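Local atomic coordinates of reducing-end xylose-releasing exo-oligoxylanase Rex8A (Paenibacillus barcinonensis, PDB entry 6SUD), a protein that hydrolyses short xylooligosaccharides, linear or branched, releasing xylose from their reducing ends during xylan breakdown. Residues H261-A266 and Y305-I310; A319-G324 and R359-C364; V269-A274 and N329-L334. The protein carries 1 engineered substitution. All blocks are in the same frame, centred on the assembly; numbering follows the deposited sequence.

Contact 1 of 3, residues H261-A266 and Y305-I310; sequences HFYSDA and YRRYTI. With XYP (beta-D-xylopyranose), chain J; XYP (beta-D-xylopyranose), chain K.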
loop_
_atom_site.group_PDB
_atom_site.type_symbol
_atom_site.label_atom_id
_atom_site.label_comp_id
_atom_site.label_asym_id
_atom_site.label_seq_id
_atom_site.Cartn_x
_atom_site.Cartn_y
_atom_site.Cartn_z
ATOM N N HIS A 261 14.685 -7.435 9.536
ATOM C CA HIS A 261 14.134 -8.782 9.257
ATOM C C HIS A 261 12.835 -8.697 8.467
ATOM O O HIS A 261 12.314 -7.579 8.266
ATOM C CB HIS A 261 13.955 -9.540 10.564
ATOM C CG HIS A 261 15.190 -9.510 11.387
ATOM N ND1 HIS A 261 16.375 -10.084 10.955
ATOM C CD2 HIS A 261 15.446 -8.958 12.593
ATOM C CE1 HIS A 261 17.307 -9.898 11.872
ATOM N NE2 HIS A 261 16.758 -9.220 12.892
ATOM N N PHE A 262 12.332 -9.866 8.055
ATOM C CA PHE A 262 11.061 -9.996 7.308
ATOM C C PHE A 262 9.912 -10.075 8.314
ATOM O O PHE A 262 9.734 -11.119 8.971
ATOM C CB PHE A 262 11.105 -11.194 6.362
ATOM C CG PHE A 262 9.913 -11.268 5.445
ATOM C CD1 PHE A 262 9.827 -10.457 4.322
ATOM C CD2 PHE A 262 8.865 -12.122 5.718
ATOM C CE1 PHE A 262 8.726 -10.528 3.474
ATOM C CE2 PHE A 262 7.759 -12.177 4.891
ATOM C CZ PHE A 262 7.687 -11.382 3.766
ATOM N N TYR A 263 9.186 -8.965 8.435
ATOM C CA TYR A 263 8.038 -8.744 9.350
ATOM C C TYR A 263 7.062 -7.782 8.654
ATOM O O TYR A 263 7.278 -7.432 7.493
ATOM C CB TYR A 263 8.532 -8.208 10.694
ATOM C CG TYR A 263 7.693 -8.566 11.900
ATOM C CD1 TYR A 263 7.453 -9.890 12.235
ATOM C CD2 TYR A 263 7.173 -7.580 12.725
ATOM C CE1 TYR A 263 6.703 -10.224 13.353
ATOM C CE2 TYR A 263 6.419 -7.898 13.847
ATOM C CZ TYR A 263 6.187 -9.223 14.160
ATOM O OH TYR A 263 5.441 -9.516 15.267
ATOM N N SER A 264 6.041 -7.332 9.384
ATOM C CA SER A 264 4.790 -6.673 8.903
ATOM C C SER A 264 4.982 -5.729 7.703
ATOM O O SER A 264 4.257 -5.907 6.724
ATOM C CB SER A 264 4.151 -5.941 10.039
ATOM O OG SER A 264 3.978 -6.816 11.137
ATOM N N ASP A 265 5.879 -4.742 7.761
ATOM C CA ASP A 265 6.031 -3.764 6.642
ATOM C C ASP A 265 6.357 -4.515 5.341
ATOM O O ASP A 265 5.683 -4.269 4.294
ATOM C CB ASP A 265 7.126 -2.728 6.917
ATOM C CG ASP A 265 6.674 -1.506 7.694
ATOM O OD1 ASP A 265 5.791 -1.643 8.565
ATOM O OD2 ASP A 265 7.234 -0.427 7.432
ATOM N N ALA A 266 7.345 -5.416 5.408
ATOM C CA ALA A 266 7.974 -6.050 4.225
ATOM C C ALA A 266 6.987 -6.964 3.491
ATOM O O ALA A 266 7.265 -7.302 2.324
ATOM C CB ALA A 266 9.228 -6.791 4.614
ATOM N N TYR A 305 3.560 -19.130 10.467
ATOM C CA TYR A 305 4.355 -17.979 9.964
ATOM C C TYR A 305 5.077 -17.319 11.145
ATOM O O TYR A 305 4.448 -17.055 12.181
ATOM C CB TYR A 305 3.449 -16.970 9.263
ATOM C CG TYR A 305 2.964 -17.311 7.879
ATOM C CD1 TYR A 305 3.550 -18.301 7.104
ATOM C CD2 TYR A 305 1.922 -16.591 7.323
ATOM C CE1 TYR A 305 3.113 -18.569 5.816
ATOM C CE2 TYR A 305 1.481 -16.833 6.033
ATOM C CZ TYR A 305 2.089 -17.817 5.271
ATOM O OH TYR A 305 1.642 -18.060 4.006
ATOM N N ARG A 306 6.371 -17.052 10.994
ATOM C CA ARG A 306 7.210 -16.416 12.037
ATOM C C ARG A 306 7.740 -15.080 11.510
ATOM O O ARG A 306 7.425 -14.709 10.359
ATOM C CB ARG A 306 8.401 -17.311 12.385
ATOM C CG ARG A 306 8.061 -18.779 12.582
ATOM C CD ARG A 306 7.194 -19.000 13.792
ATOM N NE ARG A 306 7.026 -20.430 14.021
ATOM C CZ ARG A 306 7.859 -21.201 14.720
ATOM N NH1 ARG A 306 8.941 -20.693 15.296
ATOM N NH2 ARG A 306 7.596 -22.490 14.844
ATOM N N ARG A 307 8.504 -14.379 12.333
ATOM C CA ARG A 307 9.497 -13.399 11.835
ATOM C C ARG A 307 10.618 -14.219 11.196
ATOM O O ARG A 307 10.911 -15.293 11.713
ATOM C CB ARG A 307 10.035 -12.530 12.974
ATOM C CG ARG A 307 10.983 -11.429 12.521
ATOM C CD ARG A 307 11.652 -10.771 13.726
ATOM N NE ARG A 307 10.691 -10.157 14.639
ATOM C CZ ARG A 307 10.228 -8.907 14.563
ATOM N NH1 ARG A 307 10.631 -8.084 13.610
ATOM N NH2 ARG A 307 9.347 -8.475 15.447
ATOM N N TYR A 308 11.233 -13.736 10.120
ATOM C CA TYR A 308 12.336 -14.461 9.439
ATOM C C TYR A 308 13.483 -13.495 9.174
ATOM O O TYR A 308 13.219 -12.335 8.940
ATOM C CB TYR A 308 11.886 -15.075 8.110
ATOM C CG TYR A 308 10.751 -16.068 8.210
ATOM C CD1 TYR A 308 10.987 -17.422 8.408
ATOM C CD2 TYR A 308 9.437 -15.651 8.091
ATOM C CE1 TYR A 308 9.934 -18.322 8.511
ATOM C CE2 TYR A 308 8.379 -16.542 8.175
ATOM C CZ TYR A 308 8.630 -17.885 8.372
ATOM O OH TYR A 308 7.578 -18.749 8.501
ATOM N N THR A 309 14.719 -13.982 9.206
ATOM C CA THR A 309 15.854 -13.206 8.656
ATOM C C THR A 309 15.645 -13.215 7.142
ATOM O O THR A 309 14.886 -14.078 6.669
ATOM C CB THR A 309 17.217 -13.767 9.067
ATOM O OG1 THR A 309 17.355 -15.026 8.401
ATOM C CG2 THR A 309 17.380 -13.878 10.567
ATOM N N ILE A 310 16.282 -12.336 6.380
ATOM C CA ILE A 310 15.984 -12.289 4.916
ATOM C C ILE A 310 16.577 -13.525 4.222
ATOM O O ILE A 310 16.084 -13.830 3.115
ATOM C CB ILE A 310 16.386 -10.961 4.243
ATOM C CG1 ILE A 310 17.888 -10.695 4.327
ATOM C CG2 ILE A 310 15.550 -9.813 4.799
ATOM C CD1 ILE A 310 18.350 -9.514 3.534
HETATM O O1 XYP J . 0.711 -3.845 13.489
HETATM C C1 XYP J . 1.019 -3.206 12.243
HETATM C C2 XYP J . 0.517 -1.766 12.321
HETATM C C3 XYP J . 0.791 -1.108 10.997
HETATM C C4 XYP J . 2.277 -1.115 10.720
HETATM C C5 XYP J . 2.831 -2.531 10.799
HETATM O O2 XYP J . -0.893 -1.652 12.597
HETATM O O3 XYP J . 0.302 0.234 11.027
HETATM O O4 XYP J . 2.453 -0.545 9.418
HETATM O O5 XYP J . 2.446 -3.175 12.027
HETATM O O1 XYP K . 3.368 1.652 11.923
HETATM C C1 XYP K . 3.484 2.463 10.732
HETATM C C2 XYP K . 3.680 1.650 9.450
HETATM C C3 XYP K . 3.921 2.546 8.241
HETATM C C4 XYP K . 3.201 3.874 8.444
HETATM C C5 XYP K . 1.957 3.643 9.293
HETATM O O2 XYP K . 4.741 0.696 9.588
HETATM O O3 XYP K . 3.476 1.833 7.075
HETATM O O4 XYP K . 4.078 4.785 9.113
HETATM O O5 XYP K . 2.278 3.217 10.616
HETATM O O HOH W 1 17.378 -10.222 8.130
HETATM O O HOH W 2 7.110 -12.266 9.132
#

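Contact 2 of 3, residues A319-G324 and R359-C364; sequences AAHPVG and RYYDNC. Engineered in segment 319-324: Ala320 (natural residue Leu). With XYP (beta-D-xylopyranose), chain J.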
loop_
_atom_site.group_PDB
_atom_site.type_symbol
_atom_site.label_atom_id
_atom_site.label_comp_id
_atom_site.label_asym_id
_atom_site.label_seq_id
_atom_site.Cartn_x
_atom_site.Cartn_y
_atom_site.Cartn_z
ATOM N N ALA A 319 4.555 -14.400 13.363
ATOM C CA ALA A 319 4.077 -13.199 12.641
ATOM C C ALA A 319 2.940 -12.591 13.464
ATOM O O ALA A 319 2.066 -13.352 13.919
ATOM C CB ALA A 319 3.629 -13.558 11.249
ATOM N N ALA A 320 2.938 -11.273 13.650
ATOM C CA ALA A 320 1.813 -10.551 14.285
ATOM C C ALA A 320 0.619 -10.561 13.331
ATOM O O ALA A 320 -0.505 -10.627 13.820
ATOM C CB ALA A 320 2.201 -9.142 14.671
ATOM N N HIS A 321 0.852 -10.509 12.016
ATOM C CA HIS A 321 -0.224 -10.391 10.999
ATOM C C HIS A 321 -0.097 -11.508 9.971
ATOM O O HIS A 321 0.223 -11.240 8.821
ATOM C CB HIS A 321 -0.207 -8.992 10.354
ATOM C CG HIS A 321 -0.334 -7.902 11.362
ATOM N ND1 HIS A 321 -1.479 -7.741 12.136
ATOM C CD2 HIS A 321 0.547 -6.963 11.770
ATOM C CE1 HIS A 321 -1.286 -6.740 12.976
ATOM N NE2 HIS A 321 -0.053 -6.238 12.753
ATOM N N PRO A 322 -0.390 -12.781 10.326
ATOM C CA PRO A 322 -0.183 -13.890 9.389
ATOM C C PRO A 322 -1.184 -13.953 8.225
ATOM O O PRO A 322 -0.831 -14.476 7.169
ATOM C CB PRO A 322 -0.313 -15.120 10.303
ATOM C CG PRO A 322 -1.298 -14.670 11.350
ATOM C CD PRO A 322 -0.895 -13.234 11.634
ATOM N N VAL A 323 -2.403 -13.448 8.428
ATOM C CA VAL A 323 -3.428 -13.330 7.352
ATOM C C VAL A 323 -2.937 -12.282 6.340
ATOM O O VAL A 323 -3.034 -12.547 5.122
ATOM C CB VAL A 323 -4.826 -13.039 7.930
ATOM C CG1 VAL A 323 -5.851 -12.654 6.861
ATOM C CG2 VAL A 323 -5.311 -14.246 8.723
ATOM N N GLY A 324 -2.382 -11.165 6.811
ATOM C CA GLY A 324 -1.733 -10.147 5.962
ATOM C C GLY A 324 -0.630 -10.743 5.100
ATOM O O GLY A 324 -0.612 -10.517 3.862
ATOM N N ARG A 359 -6.823 -6.944 13.984
ATOM C CA ARG A 359 -7.382 -7.288 12.652
ATOM C C ARG A 359 -7.044 -6.246 11.588
ATOM O O ARG A 359 -7.046 -6.622 10.401
ATOM C CB ARG A 359 -8.904 -7.419 12.720
ATOM C CG ARG A 359 -9.623 -6.150 13.154
ATOM C CD ARG A 359 -11.116 -6.395 13.210
ATOM N NE ARG A 359 -11.885 -5.221 13.570
ATOM C CZ ARG A 359 -12.108 -4.801 14.817
ATOM N NH1 ARG A 359 -11.598 -5.449 15.853
ATOM N NH2 ARG A 359 -12.839 -3.717 15.019
ATOM N N TYR A 360 -6.794 -5.000 11.984
ATOM C CA TYR A 360 -6.695 -3.849 11.054
ATOM C C TYR A 360 -5.723 -4.169 9.912
ATOM O O TYR A 360 -6.134 -4.127 8.738
ATOM C CB TYR A 360 -6.293 -2.585 11.811
ATOM C CG TYR A 360 -5.585 -1.533 10.996
ATOM C CD1 TYR A 360 -6.281 -0.692 10.145
ATOM C CD2 TYR A 360 -4.217 -1.355 11.110
ATOM C CE1 TYR A 360 -5.625 0.276 9.399
ATOM C CE2 TYR A 360 -3.546 -0.380 10.393
ATOM C CZ TYR A 360 -4.256 0.445 9.541
ATOM O OH TYR A 360 -3.579 1.409 8.850
ATOM N N TYR A 361 -4.464 -4.464 10.232
ATOM C CA TYR A 361 -3.403 -4.575 9.197
ATOM C C TYR A 361 -3.676 -5.779 8.278
ATOM O O TYR A 361 -3.616 -5.686 7.029
ATOM C CB TYR A 361 -2.029 -4.642 9.856
ATOM C CG TYR A 361 -0.901 -4.526 8.867
ATOM C CD1 TYR A 361 -0.707 -3.358 8.142
ATOM C CD2 TYR A 361 -0.014 -5.566 8.684
ATOM C CE1 TYR A 361 0.330 -3.250 7.231
ATOM C CE2 TYR A 361 1.028 -5.474 7.779
ATOM C CZ TYR A 361 1.200 -4.311 7.050
ATOM O OH TYR A 361 2.250 -4.232 6.184
ATOM N N ASP A 362 -3.994 -6.918 8.870
ATOM C CA ASP A 362 -4.321 -8.144 8.096
ATOM C C ASP A 362 -5.430 -7.831 7.084
ATOM O O ASP A 362 -5.341 -8.256 5.934
ATOM C CB ASP A 362 -4.790 -9.263 9.026
ATOM C CG ASP A 362 -3.731 -9.723 10.009
ATOM O OD1 ASP A 362 -3.649 -9.139 11.097
ATOM O OD2 ASP A 362 -2.984 -10.664 9.671
ATOM N N ASN A 363 -6.491 -7.165 7.549
ATOM C CA ASN A 363 -7.741 -6.962 6.771
ATOM C C ASN A 363 -7.513 -5.930 5.657
ATOM O O ASN A 363 -8.146 -6.067 4.592
ATOM C CB ASN A 363 -8.890 -6.591 7.703
ATOM C CG ASN A 363 -9.388 -7.800 8.467
ATOM O OD1 ASN A 363 -8.881 -8.905 8.280
ATOM N ND2 ASN A 363 -10.397 -7.612 9.298
ATOM N N CYS A 364 -6.638 -4.948 5.866
ATOM C CA CYS A 364 -6.259 -3.992 4.787
ATOM C C CYS A 364 -5.588 -4.773 3.645
ATOM O O CYS A 364 -6.063 -4.680 2.483
ATOM C CB CYS A 364 -5.371 -2.869 5.309
ATOM S SG CYS A 364 -6.247 -1.703 6.393
HETATM O O1 XYP J . 0.711 -3.845 13.489
HETATM C C1 XYP J . 1.019 -3.206 12.243
HETATM C C2 XYP J . 0.517 -1.766 12.321
HETATM C C3 XYP J . 0.791 -1.108 10.997
HETATM C C4 XYP J . 2.277 -1.115 10.720
HETATM C C5 XYP J . 2.831 -2.531 10.799
HETATM O O2 XYP J . -0.893 -1.652 12.597
HETATM O O3 XYP J . 0.302 0.234 11.027
HETATM O O4 XYP J . 2.453 -0.545 9.418
HETATM O O5 XYP J . 2.446 -3.175 12.027
#

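Contact 3 of 3, residues V269-A274 and N329-L334; sequences VAANVA and NAMASL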
loop_
_atom_site.group_PDB
_atom_site.type_symbol
_atom_site.label_atom_id
_atom_site.label_comp_id
_atom_site.label_asym_id
_atom_site.label_seq_id
_atom_site.Cartn_x
_atom_site.Cartn_y
_atom_site.Cartn_z
ATOM N N VAL A 269 5.856 -5.767 -0.052
ATOM C CA VAL A 269 6.752 -5.781 -1.233
ATOM C C VAL A 269 6.221 -6.758 -2.288
ATOM O O VAL A 269 6.221 -6.371 -3.473
ATOM C CB VAL A 269 8.205 -6.147 -0.904
ATOM C CG1 VAL A 269 8.973 -6.297 -2.199
ATOM C CG2 VAL A 269 8.828 -5.138 0.044
ATOM N N ALA A 270 5.847 -7.977 -1.893
ATOM C CA ALA A 270 5.422 -9.035 -2.841
ATOM C C ALA A 270 4.169 -8.560 -3.565
ATOM O O ALA A 270 4.035 -8.864 -4.760
ATOM C CB ALA A 270 5.135 -10.342 -2.146
ATOM N N ALA A 271 3.295 -7.866 -2.847
ATOM C CA ALA A 271 2.019 -7.330 -3.366
ATOM C C ALA A 271 2.316 -6.216 -4.378
ATOM O O ALA A 271 1.710 -6.209 -5.434
ATOM C CB ALA A 271 1.165 -6.811 -2.239
ATOM N N ASN A 272 3.229 -5.314 -4.034
ATOM C CA ASN A 272 3.569 -4.090 -4.808
ATOM C C ASN A 272 4.233 -4.460 -6.135
ATOM O O ASN A 272 3.887 -3.874 -7.188
ATOM C CB ASN A 272 4.504 -3.190 -4.004
ATOM C CG ASN A 272 3.831 -2.492 -2.843
ATOM O OD1 ASN A 272 2.602 -2.355 -2.811
ATOM N ND2 ASN A 272 4.638 -2.053 -1.885
ATOM N N VAL A 273 5.198 -5.368 -6.073
ATOM C CA VAL A 273 5.895 -5.873 -7.291
ATOM C C VAL A 273 4.886 -6.580 -8.206
ATOM O O VAL A 273 4.928 -6.358 -9.405
ATOM C CB VAL A 273 7.063 -6.787 -6.905
ATOM C CG1 VAL A 273 8.076 -6.058 -6.060
ATOM C CG2 VAL A 273 6.623 -8.022 -6.161
ATOM N N ALA A 274 3.994 -7.407 -7.656
ATOM C CA ALA A 274 2.951 -8.125 -8.430
ATOM C C ALA A 274 2.035 -7.137 -9.161
ATOM O O ALA A 274 1.694 -7.407 -10.312
ATOM C CB ALA A 274 2.134 -8.990 -7.521
ATOM N N ASN A 329 1.316 -12.850 -0.191
ATOM C CA ASN A 329 1.858 -14.059 -0.872
ATOM C C ASN A 329 0.905 -14.478 -1.997
ATOM O O ASN A 329 1.385 -14.868 -3.059
ATOM C CB ASN A 329 2.082 -15.219 0.103
ATOM C CG ASN A 329 3.249 -15.004 1.046
ATOM O OD1 ASN A 329 4.176 -14.245 0.747
ATOM N ND2 ASN A 329 3.239 -15.701 2.176
ATOM N N ALA A 330 -0.404 -14.432 -1.757
ATOM C CA ALA A 330 -1.429 -14.778 -2.766
ATOM C C ALA A 330 -1.428 -13.713 -3.868
ATOM O O ALA A 330 -1.539 -14.069 -5.043
ATOM C CB ALA A 330 -2.772 -14.933 -2.100
ATOM N N MET A 331 -1.249 -12.447 -3.507
ATOM C CA MET A 331 -1.302 -11.333 -4.486
ATOM C C MET A 331 -0.129 -11.451 -5.473
ATOM O O MET A 331 -0.282 -10.977 -6.620
ATOM C CB MET A 331 -1.296 -9.978 -3.780
ATOM C CG MET A 331 -1.514 -8.812 -4.725
ATOM S SD MET A 331 -2.273 -7.388 -3.957
ATOM C CE MET A 331 -1.994 -6.167 -5.241
ATOM N N ALA A 332 0.959 -12.121 -5.064
ATOM C CA ALA A 332 2.145 -12.399 -5.908
ATOM C C ALA A 332 1.753 -13.271 -7.109
ATOM O O ALA A 332 2.552 -13.337 -8.053
ATOM C CB ALA A 332 3.234 -13.059 -5.105
ATOM N N SER A 333 0.572 -13.904 -7.077
ATOM C CA SER A 333 0.049 -14.737 -8.193
ATOM C C SER A 333 -0.287 -13.884 -9.426
ATOM O O SER A 333 -0.381 -14.479 -10.526
ATOM C CB SER A 333 -1.088 -15.588 -7.758
ATOM O OG SER A 333 -0.607 -16.600 -6.870
ATOM N N LEU A 334 -0.453 -12.560 -9.294
ATOM C CA LEU A 334 -0.555 -11.680 -10.494
ATOM C C LEU A 334 0.704 -11.824 -11.360
ATOM O O LEU A 334 0.586 -11.600 -12.578
ATOM C CB LEU A 334 -0.776 -10.214 -10.104
ATOM C CG LEU A 334 -2.187 -9.836 -9.672
ATOM C CD1 LEU A 334 -2.217 -8.432 -9.084
ATOM C CD2 LEU A 334 -3.166 -9.959 -10.820
#

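Contact 1 of 3, residues H261-A266 and Y305-I310
Phe262 and Tyr308 face each other as an antiparallel hydrogen-bonded pair, a single bridge in which Phe262 N gives its hydrogen to Tyr308 O at 2.8 Å and Tyr308 N returns one to Phe262 O at 3.2 Å. A water donates to both Phe262 O and Arg306 O. Beyond the bridge, Arg307 lays its guanidinium flat on the ring of Tyr263, CZ standing 3.6 Å from the ring centroid in a cation-pi stack with planes 20° apart. A bend at chi3 (-60°) folds the arginine back over the ring, NH2 above its centre and NH1 nearest CG, while NE is held in a salt bridge by Glu317. An alanine in place of Tyr263 takes away the ring under the guanidinium, which would probably be freer to turn about its salt bridge to Glu317. At the other end, His261 rests CB against Tyr308 O at 3.3 Å, and its ND1 shares a water with Ile310 N. The loop 261-266 then leads straight into the substrate site of this family 8 glycoside hydrolase, where Asp265, the inferred proton acceptor, receives a hydrogen bond on OD1 from O2 of the chain K xylose at 2.8 Å.

Contact 2 of 3, residues A319-G324 and R359-C364
His321 and Asp362 carry the polar side of the contact, with the carboxylate gripping the start of helix 322-331 through both oxygens. His321 ND1 donates to Asp362 OD1 at 2.8 Å; the oxygen lies close to the imidazole plane, yet the ring meets it from above the carboxylate, 43° out of its plane. Asp362 OD2 accepts from Gly324 N at 3.0 Å in a nearly straight bond on its anti side. Arg354 adds a salt bridge to OD1, and the positive end of the helix dipole close to OD2 would be expected to stabilise the negative charge further.

His321 occupies the N-cap position of that helix, and its ring belongs to the xylose pocket. With ND1 tied to Asp362, His321 NE2 points to the sugar and shares a hydrogen bond with O1 of the chain J xylose at 2.6 Å. Asp362 is thus a second-shell residue that fixes the rotation of a ligand-binding histidine.

The aromatic contacts lie over the imidazole. Tyr361 CB sits 3.7 Å from the His321 ring centroid, almost on its normal, in a CH-pi contact, and the tyrosine ring turns an edge toward the same histidine in an offset edge-to-face pair with planes at 61°. The opposite face of the imidazole is met by CB of Ala320, an engineered residue that replaces leucine. Tyr361 CG stands anti to the backbone N (chi1 -170°), carrying the ring beneath the same xylose, which lies over one of its faces, and its OH is bonded to Ser264 O.

Carbon contacts are few, Val323 CB approaching Asp362 CB at 3.9 Å. The backbones themselves are close, with Gly324 CA 3.9 Å from Asp362 CA.

Contact 3 of 3, residues V269-A274 and N329-L334
Ala274 makes the tightest part of this contact, its methyl group pressed against the backbone of Met331 and Ala332. Ala274 CB lies 3.3 Å from Met331 O and 3.8 Å from Ala332 CA, so the small side chain sits directly on the opposing backbone. Leu334 closes over the same residue, with its CB 3.7 Å from Ala274 O. Such close approach is consistent with small side chains here: Ala274 and Ala332 bring their CA atoms within 5.0 Å.

Packing is looser at the earlier turn. The methyl groups of Ala270 and Ala332 stand CB to CB at 4.4 Å. Ala271, partly exposed, marks the more open side; here Met331, with CG anti to the backbone N (chi1 -173°) and an extended chain, runs alongside it. Met331 SD stands 3.9 Å from Ala271 CB, and its terminal CE reaches Ala271 O at 3.7 Å.

The contact is plain helix packing, methyl and methylene groups against each other and against backbone carbonyls, between helix 268-280 and the end of helix 322-331, where the latter passes into a 3-10 turn. Helix 285-297 borders it through Ile293 against Ala270 and Gln294 against Ala332, while helix 359-373 lies against Met331 and Leu334 through Ala372.

How the contacts relate
Contact 1 closes before contact 2 opens along the chain, whereas contact 3 alternates with each of them. Contacts 1 and 2 have centres about 13 Å apart and touch directly: Tyr305 O and Ala319 N are probably hydrogen-bonded. Both reach the xylose of chain J, contact 1 by packing Ser264 against its C5, contact 2 from the starts of helices 322-331 and 359-373. Contact 3, its centre about 16 Å from that of contact 1 and 15 Å from that of contact 2, joins the other end of helix 322-331 to helix 268-280, which follows the loop carrying Asp265. Helix 322-331 thus connects the sugar-binding end of contact 2 with the buried packing of contact 3.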